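Local coordinates for protein peptidase M3B, oligoendopeptidase F (Enterococcus faecium, PDB 2QR4) that probably cleaves short peptides as a zinc-dependent oligoendopeptidase of the M3 metallopeptidase family, at residues L464-N472 with I486-P494. Numbering follows the deposited sequence.
Sequences LSDSYGKLN and IKFEWSRIP
Gly469 and Lys487 bring the two backbones closest, with their CA atoms 4.4 Å apart, where a 3-10 segment packs on helix 461-476. The aliphatic part of Lys487 packs against the helix here, with CG near Gly469 CA. The Lys487 chain bends at chi3 and carries NZ to Asp466. Lys487 NZ forms a salt bridge with Asp466 OD2 at 3.0 Å, from the anti side but tilted out of the carboxylate plane.

Tyr468 reaches across the contact with CG anti to the backbone N (chi1 -168°). Tyr468 OH donates to Glu489 OE2 at 2.7 Å, from above the carboxylate plane. A water lies between Glu489 OE2 and Asn472 OD1; its approach to OE2 is very short, so that bond is doubtful. Asn472 OD1 also bonds Gln441. Glu489 OE1 pairs with Arg492 NH2 at 3.2 Å and with Arg438, so the carboxylate is held at both oxygens; the two arginines would favour its charged form.

The segments belong to the largely helical M3 peptidase fold. The 3-10 segment lies in the connection between helices 461-476 and 503-520, and Trp490 carries the contact on to Ala212 and Leu215 of helix 208-228. The Trp490 edge points toward the Tyr468 face in an offset edge-to-face pair, planes at 61°. Leu464 CB makes a CH-pi contact over the five-membered ring of Trp490, 4.1 Å from its centroid. Ser491 CB lies against the opposite face of the indole. Trp490 NE1 donates to Ser465 OG at 3.1 Å, nearly in the ring plane and fairly straight (160°). That hydroxyl is also hydrogen-bonded to Ser461 O, one turn earlier on the helix.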
loop_
_atom_site.group_PDB
_atom_site.type_symbol
_atom_site.label_atom_id
_atom_site.label_comp_id
_atom_site.label_asym_id
_atom_site.label_seq_id
_atom_site.Cartn_x
_atom_site.Cartn_y
_atom_site.Cartn_z
ATOM N N LEU A 464 8.596 14.281 -7.554
ATOM C CA LEU A 464 8.630 13.254 -8.612
ATOM C C LEU A 464 8.319 13.903 -9.963
ATOM O O LEU A 464 8.989 13.651 -10.965
ATOM C CB LEU A 464 7.621 12.144 -8.309
ATOM C CG LEU A 464 7.991 10.717 -7.869
ATOM C CD1 LEU A 464 9.445 10.486 -7.547
ATOM C CD2 LEU A 464 7.119 10.282 -6.743
ATOM N N SER A 465 7.318 14.773 -9.965
ATOM C CA SER A 465 6.836 15.394 -11.186
ATOM C C SER A 465 7.809 16.406 -11.756
ATOM O O SER A 465 8.120 16.346 -12.946
ATOM C CB SER A 465 5.459 15.995 -10.960
ATOM O OG SER A 465 4.604 15.001 -10.402
ATOM N N ASP A 466 8.315 17.308 -10.919
ATOM C CA ASP A 466 9.366 18.236 -11.357
ATOM C C ASP A 466 10.587 17.470 -11.887
ATOM O O ASP A 466 11.198 17.869 -12.877
ATOM C CB ASP A 466 9.800 19.180 -10.215
ATOM C CG ASP A 466 8.665 20.107 -9.738
ATOM O OD1 ASP A 466 8.821 20.757 -8.670
ATOM O OD2 ASP A 466 7.612 20.186 -10.417
ATOM N N SER A 467 10.946 16.373 -11.220
ATOM C CA SER A 467 12.084 15.575 -11.626
ATOM C C SER A 467 11.801 14.922 -12.970
ATOM O O SER A 467 12.619 14.984 -13.889
ATOM C CB SER A 467 12.384 14.521 -10.570
ATOM O OG SER A 467 12.921 15.138 -9.424
ATOM N N TYR A 468 10.626 14.317 -13.089
ATOM C CA TYR A 468 10.248 13.663 -14.338
ATOM C C TYR A 468 10.126 14.661 -15.484
ATOM O O TYR A 468 10.633 14.424 -16.583
ATOM C CB TYR A 468 8.950 12.872 -14.187
ATOM C CG TYR A 468 8.690 11.972 -15.359
ATOM C CD1 TYR A 468 9.190 10.681 -15.388
ATOM C CD2 TYR A 468 7.963 12.415 -16.442
ATOM C CE1 TYR A 468 8.966 9.858 -16.465
ATOM C CE2 TYR A 468 7.720 11.593 -17.524
ATOM C CZ TYR A 468 8.232 10.324 -17.536
ATOM O OH TYR A 468 7.993 9.517 -18.624
ATOM N N GLY A 469 9.468 15.786 -15.228
ATOM C CA GLY A 469 9.449 16.868 -16.217
ATOM C C GLY A 469 10.828 17.239 -16.746
ATOM O O GLY A 469 11.011 17.411 -17.957
ATOM N N LYS A 470 11.812 17.356 -15.856
ATOM C CA LYS A 470 13.157 17.757 -16.292
ATOM C C LYS A 470 13.835 16.693 -17.142
ATOM O O LYS A 470 14.475 17.007 -18.149
ATOM C CB LYS A 470 14.044 18.119 -15.098
ATOM C CG LYS A 470 13.790 19.518 -14.586
ATOM C CD LYS A 470 14.199 19.695 -13.129
ATOM C CE LYS A 470 13.761 21.090 -12.649
ATOM N NZ LYS A 470 14.565 21.550 -11.494
ATOM N N LEU A 471 13.680 15.438 -16.731
ATOM C CA LEU A 471 14.303 14.309 -17.413
ATOM C C LEU A 471 13.699 14.190 -18.808
ATOM O O LEU A 471 14.402 13.937 -19.789
ATOM C CB LEU A 471 14.076 13.017 -16.614
ATOM C CG LEU A 471 14.708 11.712 -17.098
ATOM C CD1 LEU A 471 16.214 11.755 -16.967
ATOM C CD2 LEU A 471 14.154 10.531 -16.314
ATOM N N ASN A 472 12.394 14.412 -18.899
ATOM C CA ASN A 472 11.721 14.346 -20.186
ATOM C C ASN A 472 12.275 15.380 -21.167
ATOM O O ASN A 472 12.506 15.072 -22.337
ATOM C CB ASN A 472 10.212 14.528 -20.021
ATOM C CG ASN A 472 9.428 13.942 -21.187
ATOM O OD1 ASN A 472 9.298 12.731 -21.324
ATOM N ND2 ASN A 472 8.904 14.805 -22.026
ATOM N N ILE A 486 2.867 16.199 -18.980
ATOM C CA ILE A 486 3.769 15.054 -19.027
ATOM C C ILE A 486 4.590 14.913 -17.754
ATOM O O ILE A 486 5.256 13.912 -17.556
ATOM C CB ILE A 486 4.708 15.107 -20.248
ATOM C CG1 ILE A 486 5.062 13.690 -20.678
ATOM C CG2 ILE A 486 5.963 15.908 -19.946
ATOM C CD1 ILE A 486 3.907 12.982 -21.364
ATOM N N LYS A 487 4.547 15.916 -16.886
ATOM C CA LYS A 487 5.210 15.799 -15.588
ATOM C C LYS A 487 4.614 14.660 -14.750
ATOM O O LYS A 487 5.253 14.176 -13.816
ATOM C CB LYS A 487 5.129 17.115 -14.807
ATOM C CG LYS A 487 5.809 18.270 -15.491
ATOM C CD LYS A 487 5.514 19.580 -14.790
ATOM C CE LYS A 487 6.157 19.631 -13.436
ATOM N NZ LYS A 487 6.274 21.042 -12.964
ATOM N N PHE A 488 3.398 14.231 -15.082
ATOM C CA PHE A 488 2.704 13.232 -14.265
ATOM C C PHE A 488 2.740 11.838 -14.876
ATOM O O PHE A 488 2.262 10.872 -14.274
ATOM C CB PHE A 488 1.263 13.676 -13.995
ATOM C CG PHE A 488 1.157 15.107 -13.527
ATOM C CD1 PHE A 488 1.680 15.491 -12.289
ATOM C CD2 PHE A 488 0.564 16.070 -14.326
ATOM C CE1 PHE A 488 1.590 16.805 -11.845
ATOM C CE2 PHE A 488 0.468 17.408 -13.889
ATOM C CZ PHE A 488 0.980 17.768 -12.651
ATOM N N GLU A 489 3.339 11.719 -16.057
ATOM C CA GLU A 489 3.444 10.403 -16.698
ATOM C C GLU A 489 4.052 9.294 -15.803
ATOM O O GLU A 489 3.638 8.154 -15.903
ATOM C CB GLU A 489 4.180 10.484 -18.048
ATOM C CG GLU A 489 4.278 9.134 -18.769
ATOM C CD GLU A 489 4.884 9.242 -20.154
ATOM O OE1 GLU A 489 4.357 8.593 -21.088
ATOM O OE2 GLU A 489 5.883 9.980 -20.314
ATOM N N TRP A 490 5.005 9.616 -14.926
ATOM C CA TRP A 490 5.617 8.578 -14.065
ATOM C C TRP A 490 4.562 7.735 -13.363
ATOM O O TRP A 490 4.810 6.571 -13.035
ATOM C CB TRP A 490 6.555 9.180 -13.009
ATOM C CG TRP A 490 5.859 10.167 -12.149
ATOM C CD1 TRP A 490 5.789 11.525 -12.335
ATOM C CD2 TRP A 490 5.089 9.880 -10.977
ATOM N NE1 TRP A 490 5.016 12.097 -11.346
ATOM C CE2 TRP A 490 4.575 11.108 -10.501
ATOM C CE3 TRP A 490 4.776 8.701 -10.289
ATOM C CZ2 TRP A 490 3.769 11.192 -9.362
ATOM C CZ3 TRP A 490 3.973 8.785 -9.153
ATOM C CH2 TRP A 490 3.478 10.022 -8.708
ATOM N N SER A 491 3.381 8.317 -13.156
ATOM C CA SER A 491 2.372 7.704 -12.317
ATOM C C SER A 491 1.503 6.677 -13.038
ATOM O O SER A 491 0.726 5.972 -12.400
ATOM C CB SER A 491 1.488 8.781 -11.664
ATOM O OG SER A 491 0.623 9.397 -12.607
ATOM N N ARG A 492 1.623 6.585 -14.355
ATOM C CA ARG A 492 0.775 5.656 -15.094
ATOM C C ARG A 492 1.545 4.466 -15.665
ATOM O O ARG A 492 0.964 3.596 -16.317
ATOM C CB ARG A 492 -0.012 6.378 -16.188
ATOM C CG ARG A 492 0.850 7.029 -17.245
ATOM C CD ARG A 492 0.012 7.886 -18.216
ATOM N NE ARG A 492 -0.487 7.108 -19.338
ATOM C CZ ARG A 492 0.194 6.882 -20.458
ATOM N NH1 ARG A 492 -0.348 6.143 -21.418
ATOM N NH2 ARG A 492 1.418 7.384 -20.621
ATOM N N ILE A 493 2.840 4.406 -15.370
ATOM C CA ILE A 493 3.729 3.366 -15.912
ATOM C C ILE A 493 3.832 2.148 -14.985
ATOM O O ILE A 493 4.497 2.204 -13.966
ATOM C CB ILE A 493 5.125 3.956 -16.140
ATOM C CG1 ILE A 493 5.039 5.057 -17.208
ATOM C CG2 ILE A 493 6.113 2.873 -16.537
ATOM C CD1 ILE A 493 6.318 5.813 -17.373
ATOM N N PRO A 494 3.169 1.044 -15.347
ATOM C CA PRO A 494 3.119 -0.195 -14.545
ATOM C C PRO A 494 4.511 -0.752 -14.225
ATOM O O PRO A 494 4.713 -1.375 -13.178
ATOM C CB PRO A 494 2.370 -1.198 -15.460
ATOM C CG PRO A 494 1.654 -0.359 -16.478
ATOM C CD PRO A 494 2.451 0.915 -16.633
HETATM O O HOH W 1 7.482 10.877 -21.982
#